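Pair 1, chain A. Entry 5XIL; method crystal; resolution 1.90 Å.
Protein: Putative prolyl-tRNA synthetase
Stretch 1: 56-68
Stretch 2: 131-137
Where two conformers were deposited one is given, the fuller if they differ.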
# COMPACT_ATOMS: atom_id res chain seq x y z
N LYS A 56 3.73 6.79 -9.07
CA LYS A 56 4.53 7.83 -9.62
C LYS A 56 5.96 7.79 -9.11
O LYS A 56 6.90 7.95 -9.88
CB LYS A 56 3.91 9.19 -9.33
CG LYS A 56 2.65 9.49 -10.16
CD LYS A 56 2.13 10.86 -9.79
CE LYS A 56 1.15 11.34 -10.85
NZ LYS A 56 1.97 12.04 -11.86
N ILE A 57 6.12 7.52 -7.82
CA ILE A 57 7.51 7.54 -7.34
C ILE A 57 8.24 6.24 -7.77
O ILE A 57 9.44 6.29 -8.05
CB ILE A 57 7.61 7.84 -5.86
CG1 ILE A 57 6.92 6.76 -5.05
CG2 ILE A 57 7.02 9.20 -5.56
CD1 ILE A 57 7.44 6.72 -3.65
N GLU A 58 7.51 5.13 -7.94
CA GLU A 58 8.11 3.91 -8.49
C GLU A 58 8.58 4.17 -9.90
O GLU A 58 9.71 3.81 -10.29
CB GLU A 58 7.19 2.67 -8.38
CG GLU A 58 7.74 1.42 -9.06
CD GLU A 58 6.91 0.15 -8.86
OE1 GLU A 58 6.35 -0.10 -7.77
OE2 GLU A 58 6.85 -0.64 -9.81
N LYS A 59 7.74 4.84 -10.66
CA LYS A 59 8.03 5.13 -12.04
C LYS A 59 9.21 6.09 -12.16
O LYS A 59 10.01 6.00 -13.12
CB LYS A 59 6.76 5.68 -12.71
CG LYS A 59 6.87 5.80 -14.23
CD LYS A 59 5.52 6.13 -14.90
CE LYS A 59 5.64 6.15 -16.43
NZ LYS A 59 6.21 7.43 -16.91
N LEU A 60 9.38 6.99 -11.21
CA LEU A 60 10.59 7.80 -11.23
C LEU A 60 11.88 7.06 -10.99
O LEU A 60 12.93 7.54 -11.35
CB LEU A 60 10.51 8.97 -10.25
CG LEU A 60 9.57 10.09 -10.63
CD1 LEU A 60 9.30 10.96 -9.43
CD2 LEU A 60 10.06 10.93 -11.77
N GLY A 61 11.82 5.94 -10.29
CA GLY A 61 12.98 5.13 -10.00
C GLY A 61 13.23 4.98 -8.53
O GLY A 61 14.20 4.41 -8.16
N VAL A 62 12.36 5.50 -7.68
CA VAL A 62 12.52 5.33 -6.24
C VAL A 62 12.07 3.97 -5.79
O VAL A 62 11.08 3.46 -6.25
CB VAL A 62 11.83 6.49 -5.46
CG1 VAL A 62 12.15 6.44 -3.99
CG2 VAL A 62 12.29 7.82 -5.97
N GLU A 63 12.79 3.33 -4.87
CA GLU A 63 12.35 2.04 -4.35
C GLU A 63 11.88 2.09 -2.92
O GLU A 63 12.40 2.82 -2.10
CB GLU A 63 13.52 1.06 -4.48
CG GLU A 63 14.05 0.93 -5.92
CD GLU A 63 15.25 0.01 -5.98
OE1 GLU A 63 16.35 0.39 -5.58
OE2 GLU A 63 15.03 -1.19 -6.21
N ASP A 64 10.90 1.28 -2.62
CA ASP A 64 10.38 1.16 -1.28
C ASP A 64 11.24 0.24 -0.44
O ASP A 64 11.91 -0.64 -0.98
CB ASP A 64 8.93 0.68 -1.35
CG ASP A 64 7.93 1.80 -1.60
OD1 ASP A 64 8.22 2.82 -2.22
OD2 ASP A 64 6.77 1.59 -1.24
N CYS A 65 11.26 0.49 0.86
CA CYS A 65 11.96 -0.30 1.84
C CYS A 65 11.28 -0.20 3.25
O CYS A 65 10.30 0.49 3.37
CB CYS A 65 13.41 0.17 1.95
SG CYS A 65 13.56 1.83 2.63
N TYR A 66 11.82 -0.87 4.26
CA TYR A 66 11.25 -0.85 5.60
C TYR A 66 12.40 -0.69 6.56
O TYR A 66 13.30 -1.51 6.59
CB TYR A 66 10.42 -2.08 5.96
CG TYR A 66 9.85 -2.02 7.36
CD1 TYR A 66 8.77 -1.20 7.65
CD2 TYR A 66 10.47 -2.68 8.43
CE1 TYR A 66 8.28 -1.05 8.95
CE2 TYR A 66 9.95 -2.55 9.72
CZ TYR A 66 8.86 -1.72 9.97
OH TYR A 66 8.30 -1.55 11.27
N PHE A 67 12.37 0.39 7.33
CA PHE A 67 13.27 0.57 8.52
C PHE A 67 12.47 0.31 9.82
O PHE A 67 11.33 0.74 9.97
CB PHE A 67 13.87 1.97 8.54
CG PHE A 67 15.09 2.15 7.65
CD1 PHE A 67 14.96 2.42 6.29
CD2 PHE A 67 16.37 2.11 8.18
CE1 PHE A 67 16.07 2.55 5.47
CE2 PHE A 67 17.49 2.31 7.37
CZ PHE A 67 17.35 2.53 6.02
N PRO A 68 13.06 -0.44 10.76
CA PRO A 68 12.40 -0.67 12.05
C PRO A 68 11.84 0.60 12.70
O PRO A 68 12.49 1.64 12.63
CB PRO A 68 13.53 -1.16 12.94
CG PRO A 68 14.55 -1.74 12.02
CD PRO A 68 14.40 -1.02 10.70
N VAL A 131 21.17 6.43 -4.34
CA VAL A 131 20.41 5.64 -3.37
C VAL A 131 19.06 6.34 -3.31
O VAL A 131 19.04 7.54 -3.00
CB VAL A 131 21.08 5.61 -1.99
CG1 VAL A 131 20.23 4.94 -0.90
CG2 VAL A 131 22.39 4.83 -2.10
N ARG A 132 17.95 5.65 -3.66
CA ARG A 132 16.65 6.33 -3.71
C ARG A 132 15.62 5.43 -3.04
O ARG A 132 15.22 4.38 -3.59
CB ARG A 132 16.23 6.57 -5.15
CG ARG A 132 17.24 7.35 -5.98
CD ARG A 132 16.91 7.33 -7.44
NE ARG A 132 15.82 8.23 -7.68
CZ ARG A 132 15.21 8.29 -8.85
NH1 ARG A 132 15.64 7.50 -9.85
NH2 ARG A 132 14.24 9.15 -9.05
N LEU A 133 15.23 5.82 -1.86
CA LEU A 133 14.41 4.97 -0.97
C LEU A 133 13.20 5.74 -0.41
O LEU A 133 13.31 6.92 -0.07
CB LEU A 133 15.24 4.41 0.17
CG LEU A 133 16.44 3.49 -0.26
CD1 LEU A 133 17.33 3.15 0.90
CD2 LEU A 133 16.00 2.24 -0.99
N ASN A 134 12.07 5.05 -0.31
CA ASN A 134 10.85 5.55 0.19
C ASN A 134 10.29 4.59 1.19
O ASN A 134 10.42 3.36 1.06
CB ASN A 134 9.87 5.70 -0.99
CG ASN A 134 8.52 6.19 -0.56
OD1 ASN A 134 8.42 7.30 -0.03
ND2 ASN A 134 7.48 5.37 -0.70
N MET A 135 9.57 5.14 2.15
CA MET A 135 8.87 4.36 3.15
C MET A 135 7.47 4.91 3.36
O MET A 135 7.29 6.12 3.34
CB MET A 135 9.60 4.53 4.48
CG MET A 135 10.95 3.92 4.49
SD MET A 135 11.75 4.20 6.11
CE MET A 135 11.90 5.97 6.10
N TRP A 136 6.51 4.03 3.46
CA TRP A 136 5.13 4.34 3.85
C TRP A 136 5.01 3.98 5.30
O TRP A 136 5.16 2.83 5.67
CB TRP A 136 4.12 3.57 3.01
CG TRP A 136 4.06 4.06 1.61
CD1 TRP A 136 4.75 3.56 0.54
CD2 TRP A 136 3.30 5.18 1.10
NE1 TRP A 136 4.46 4.29 -0.57
CE2 TRP A 136 3.56 5.27 -0.28
CE3 TRP A 136 2.39 6.06 1.66
CZ2 TRP A 136 2.96 6.23 -1.09
CZ3 TRP A 136 1.83 7.03 0.86
CH2 TRP A 136 2.12 7.10 -0.50
N ASN A 137 4.86 4.93 6.19
CA ASN A 137 4.73 4.48 7.57
C ASN A 137 4.00 5.41 8.46
O ASN A 137 3.51 6.44 8.01
CB ASN A 137 6.08 4.10 8.16
CG ASN A 137 7.06 5.23 8.12
OD1 ASN A 137 6.72 6.38 8.37
ND2 ASN A 137 8.31 4.89 7.85
O HOH W 1 17.18 2.77 -4.85
O HOH W 2 7.84 1.21 4.41
O HOH W 3 9.84 2.08 7.36

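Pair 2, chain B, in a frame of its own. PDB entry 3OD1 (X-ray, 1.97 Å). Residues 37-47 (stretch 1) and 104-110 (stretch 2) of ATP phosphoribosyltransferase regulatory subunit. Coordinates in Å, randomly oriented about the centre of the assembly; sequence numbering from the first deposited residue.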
# COMPACT_ATOMS: atom_id res chain seq x y z
N GLU B 37 9.98 -13.99 -4.33
CA GLU B 37 10.60 -15.13 -3.64
C GLU B 37 9.62 -15.72 -2.63
O GLU B 37 9.40 -16.94 -2.58
CB GLU B 37 11.88 -14.72 -2.91
CG GLU B 37 12.65 -15.89 -2.29
CD GLU B 37 13.24 -16.81 -3.34
OE1 GLU B 37 13.37 -16.37 -4.49
OE2 GLU B 37 13.59 -17.98 -3.03
N ILE B 38 9.01 -14.85 -1.84
CA ILE B 38 8.03 -15.28 -0.85
C ILE B 38 6.91 -16.12 -1.47
O ILE B 38 6.47 -17.13 -0.90
CB ILE B 38 7.49 -14.07 -0.08
CG1 ILE B 38 8.59 -13.49 0.83
CG2 ILE B 38 6.23 -14.43 0.70
CD1 ILE B 38 8.27 -12.10 1.37
N ASN B 39 6.47 -15.73 -2.67
CA ASN B 39 5.39 -16.46 -3.33
C ASN B 39 5.82 -17.84 -3.81
O ASN B 39 5.02 -18.79 -3.82
CB ASN B 39 4.84 -15.65 -4.50
CG ASN B 39 3.34 -15.50 -4.42
OD1 ASN B 39 2.62 -15.93 -5.32
ND2 ASN B 39 2.86 -14.90 -3.32
N LEU B 40 7.07 -17.93 -4.23
CA LEU B 40 7.68 -19.20 -4.61
C LEU B 40 7.77 -20.22 -3.46
O LEU B 40 7.96 -21.41 -3.70
CB LEU B 40 9.06 -18.97 -5.21
CG LEU B 40 9.03 -18.27 -6.58
CD1 LEU B 40 10.45 -17.98 -7.07
CD2 LEU B 40 8.29 -19.12 -7.60
N TRP B 41 7.66 -19.75 -2.22
CA TRP B 41 7.72 -20.65 -1.06
C TRP B 41 6.34 -20.98 -0.50
O TRP B 41 6.22 -21.53 0.60
CB TRP B 41 8.59 -20.04 0.05
CG TRP B 41 10.03 -19.95 -0.29
CD1 TRP B 41 10.58 -19.36 -1.39
CD2 TRP B 41 11.13 -20.44 0.50
NE1 TRP B 41 11.95 -19.46 -1.35
CE2 TRP B 41 12.32 -20.11 -0.19
CE3 TRP B 41 11.23 -21.12 1.72
CZ2 TRP B 41 13.59 -20.44 0.29
CZ3 TRP B 41 12.49 -21.46 2.20
CH2 TRP B 41 13.65 -21.12 1.48
N GLY B 42 5.30 -20.59 -1.22
CA GLY B 42 3.94 -20.97 -0.88
C GLY B 42 3.19 -20.05 0.06
O GLY B 42 2.13 -20.42 0.57
N TYR B 43 3.71 -18.85 0.30
CA TYR B 43 3.03 -17.90 1.19
C TYR B 43 1.99 -17.12 0.39
O TYR B 43 2.20 -16.83 -0.79
CB TYR B 43 4.04 -16.98 1.88
CG TYR B 43 4.87 -17.70 2.93
CD1 TYR B 43 4.62 -17.51 4.29
CD2 TYR B 43 5.86 -18.60 2.56
CE1 TYR B 43 5.35 -18.18 5.25
CE2 TYR B 43 6.60 -19.30 3.53
CZ TYR B 43 6.33 -19.08 4.87
OH TYR B 43 7.06 -19.74 5.82
N ASP B 44 0.86 -16.81 1.02
CA ASP B 44 -0.19 -16.02 0.36
C ASP B 44 -0.25 -14.64 0.98
O ASP B 44 -0.42 -14.50 2.20
CB ASP B 44 -1.57 -16.65 0.53
CG ASP B 44 -1.73 -17.98 -0.20
OD1 ASP B 44 -1.26 -18.12 -1.34
OD2 ASP B 44 -2.37 -18.86 0.36
N MSE B 45 -0.12 -13.61 0.15
CA MSE B 45 -0.31 -12.23 0.60
C MSE B 45 -1.73 -11.97 1.06
O MSE B 45 -2.69 -12.44 0.46
CB MSE B 45 0.04 -11.28 -0.55
CG MSE B 45 1.48 -11.42 -0.98
SE MSE B 45 2.58 -10.26 0.12
CE MSE B 45 1.78 -8.62 -0.57
N ILE B 46 -1.87 -11.22 2.15
CA ILE B 46 -3.17 -10.72 2.57
C ILE B 46 -3.08 -9.23 2.86
O ILE B 46 -1.98 -8.66 2.80
CB ILE B 46 -3.73 -11.48 3.81
CG1 ILE B 46 -2.66 -11.64 4.90
CG2 ILE B 46 -4.29 -12.84 3.39
CD1 ILE B 46 -2.38 -10.35 5.69
N GLU B 47 -4.22 -8.61 3.14
CA GLU B 47 -4.22 -7.28 3.73
C GLU B 47 -5.20 -7.20 4.89
O GLU B 47 -6.18 -7.94 4.95
CB GLU B 47 -4.49 -6.18 2.69
CG GLU B 47 -3.41 -6.12 1.62
CD GLU B 47 -3.67 -5.09 0.51
OE1 GLU B 47 -4.84 -4.75 0.25
OE2 GLU B 47 -2.68 -4.64 -0.11
N LEU B 104 -0.65 -22.45 8.28
CA LEU B 104 -0.91 -21.37 7.35
C LEU B 104 0.35 -20.56 7.09
O LEU B 104 1.14 -20.29 8.01
CB LEU B 104 -2.00 -20.46 7.92
CG LEU B 104 -3.40 -21.06 7.86
CD1 LEU B 104 -4.32 -20.36 8.84
CD2 LEU B 104 -3.93 -20.96 6.43
N ARG B 105 0.54 -20.20 5.83
CA ARG B 105 1.68 -19.42 5.40
C ARG B 105 1.15 -18.15 4.74
O ARG B 105 0.61 -18.18 3.63
CB ARG B 105 2.54 -20.22 4.42
CG ARG B 105 3.38 -21.30 5.11
CD ARG B 105 4.06 -22.21 4.12
NE ARG B 105 5.03 -23.06 4.79
CZ ARG B 105 4.73 -24.20 5.40
NH1 ARG B 105 3.47 -24.63 5.43
NH2 ARG B 105 5.68 -24.89 6.01
N LEU B 106 1.30 -17.04 5.45
CA LEU B 106 0.72 -15.79 5.03
C LEU B 106 1.81 -14.74 4.96
O LEU B 106 2.84 -14.86 5.64
CB LEU B 106 -0.40 -15.38 5.98
CG LEU B 106 -1.60 -16.32 6.04
CD1 LEU B 106 -2.47 -16.04 7.24
CD2 LEU B 106 -2.45 -16.22 4.78
N ALA B 107 1.59 -13.71 4.14
CA ALA B 107 2.60 -12.69 3.89
C ALA B 107 1.94 -11.33 3.77
O ALA B 107 0.72 -11.23 3.59
CB ALA B 107 3.39 -12.99 2.58
N TYR B 108 2.74 -10.27 3.88
CA TYR B 108 2.19 -8.93 3.78
C TYR B 108 3.25 -7.96 3.29
O TYR B 108 4.44 -8.23 3.38
CB TYR B 108 1.68 -8.46 5.15
CG TYR B 108 2.77 -8.46 6.20
CD1 TYR B 108 3.04 -9.60 6.95
CD2 TYR B 108 3.56 -7.33 6.42
CE1 TYR B 108 4.06 -9.61 7.92
CE2 TYR B 108 4.58 -7.33 7.38
CZ TYR B 108 4.82 -8.47 8.13
OH TYR B 108 5.83 -8.47 9.07
N GLN B 109 2.80 -6.84 2.75
CA GLN B 109 3.65 -5.70 2.49
C GLN B 109 2.78 -4.50 2.84
O GLN B 109 1.82 -4.18 2.13
CB GLN B 109 4.08 -5.67 1.02
CG GLN B 109 4.97 -4.50 0.66
CD GLN B 109 5.33 -4.47 -0.82
OE1 GLN B 109 5.34 -5.51 -1.49
NE2 GLN B 109 5.65 -3.28 -1.34
N SER B 110 3.07 -3.86 3.96
CA SER B 110 2.14 -2.90 4.53
C SER B 110 2.83 -1.79 5.29
O SER B 110 3.89 -2.00 5.90
CB SER B 110 1.19 -3.61 5.51
OG SER B 110 0.53 -4.70 4.90
O HOH W 4 0.03 -6.72 2.43
O HOH W 5 0.05 -5.42 -0.42

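The sharpest difference lies where A:Asp64 and A:Asn134 of pair 1 match B:Met45 and B:Ala107 of pair 2. In pair 1 this bridged pair is polar: A:Asn134 ND2 donates a hydrogen bond to A:Asp64 OD1 at 3.1 Å. In pair 2 it is apolar. The selenium of the selenomethionine, B:Met45 SE, packs on B:Ala107 CB at 3.8 Å.

The backbone beneath is the same. The superposition gives an RMSD of 0.5 Å over 14 central residues. In each pair a helix ends, the chain turns through a glycine, and a short strand runs parallel to the second stretch. Three backbone hydrogen bonds repeat. A:Glu63 N to A:Arg132 O is 2.9 Å, and B:Asp44 N to B:Arg105 O is 3.0 Å. A:Asn134 N to A:Glu63 O and B:Ala107 N to B:Asp44 O are both 2.9 Å. A:Cys65 N to A:Asn134 O and B:Ile46 N to B:Ala107 O are both 3.0 Å.

The glycines, A:Gly61 and B:Gly42, also match. Both have positive phi, and at these backbone angles a CB would jam against the preceding carbonyl oxygen. At A:Gly61 an ideal CB would also lie 2.4 Å from A:Arg132 NH1, a clash.

The matched arginines are used differently. A:Arg132 folds back to the helix end, with chi3 in p. Its NH1 and NH2 each make a weak hydrogen bond to A:Leu60 O at 3.1 Å, and A:Gly61 CA lies over one face of the guanidinium. B:Arg105 has chi3 in t. Its CB sits over the face of the B:Tyr43 ring, 3.6 Å from the ring centroid. Both guanidinium groups are also hydrogen-bonded elsewhere in the structure. A:Val62, which matches B:Tyr43, has no ring to offer; its CG1 packs against A:Asn134 CB at 3.8 Å.

The helix contributes an isoleucine in both pairs. A:Ile57 CD1 approaches A:Asn134 ND2 at 3.2 Å, whereas B:Ile38 CG2 meets B:Ala107 CB at 3.7 Å.

On the face of A:Leu133 and B:Leu106, the leucines match closely and share chi1 m, chi2 t. A:Cys65 and B:Ile46 also reach these leucines: A:Cys65 SG lies 3.9 Å from A:Leu133 CB, and B:Ile46 CG2 lies 4.1 Å from B:Leu106 CD2.

Further along, water joins the two stretches in both. Water 2 donates to A:Cys65 O and accepts from A:Trp136 N. Water 4 sits in the like place, its oxygen 2.8 Å from B:Ile46 O, and accepts from B:Gln109 N.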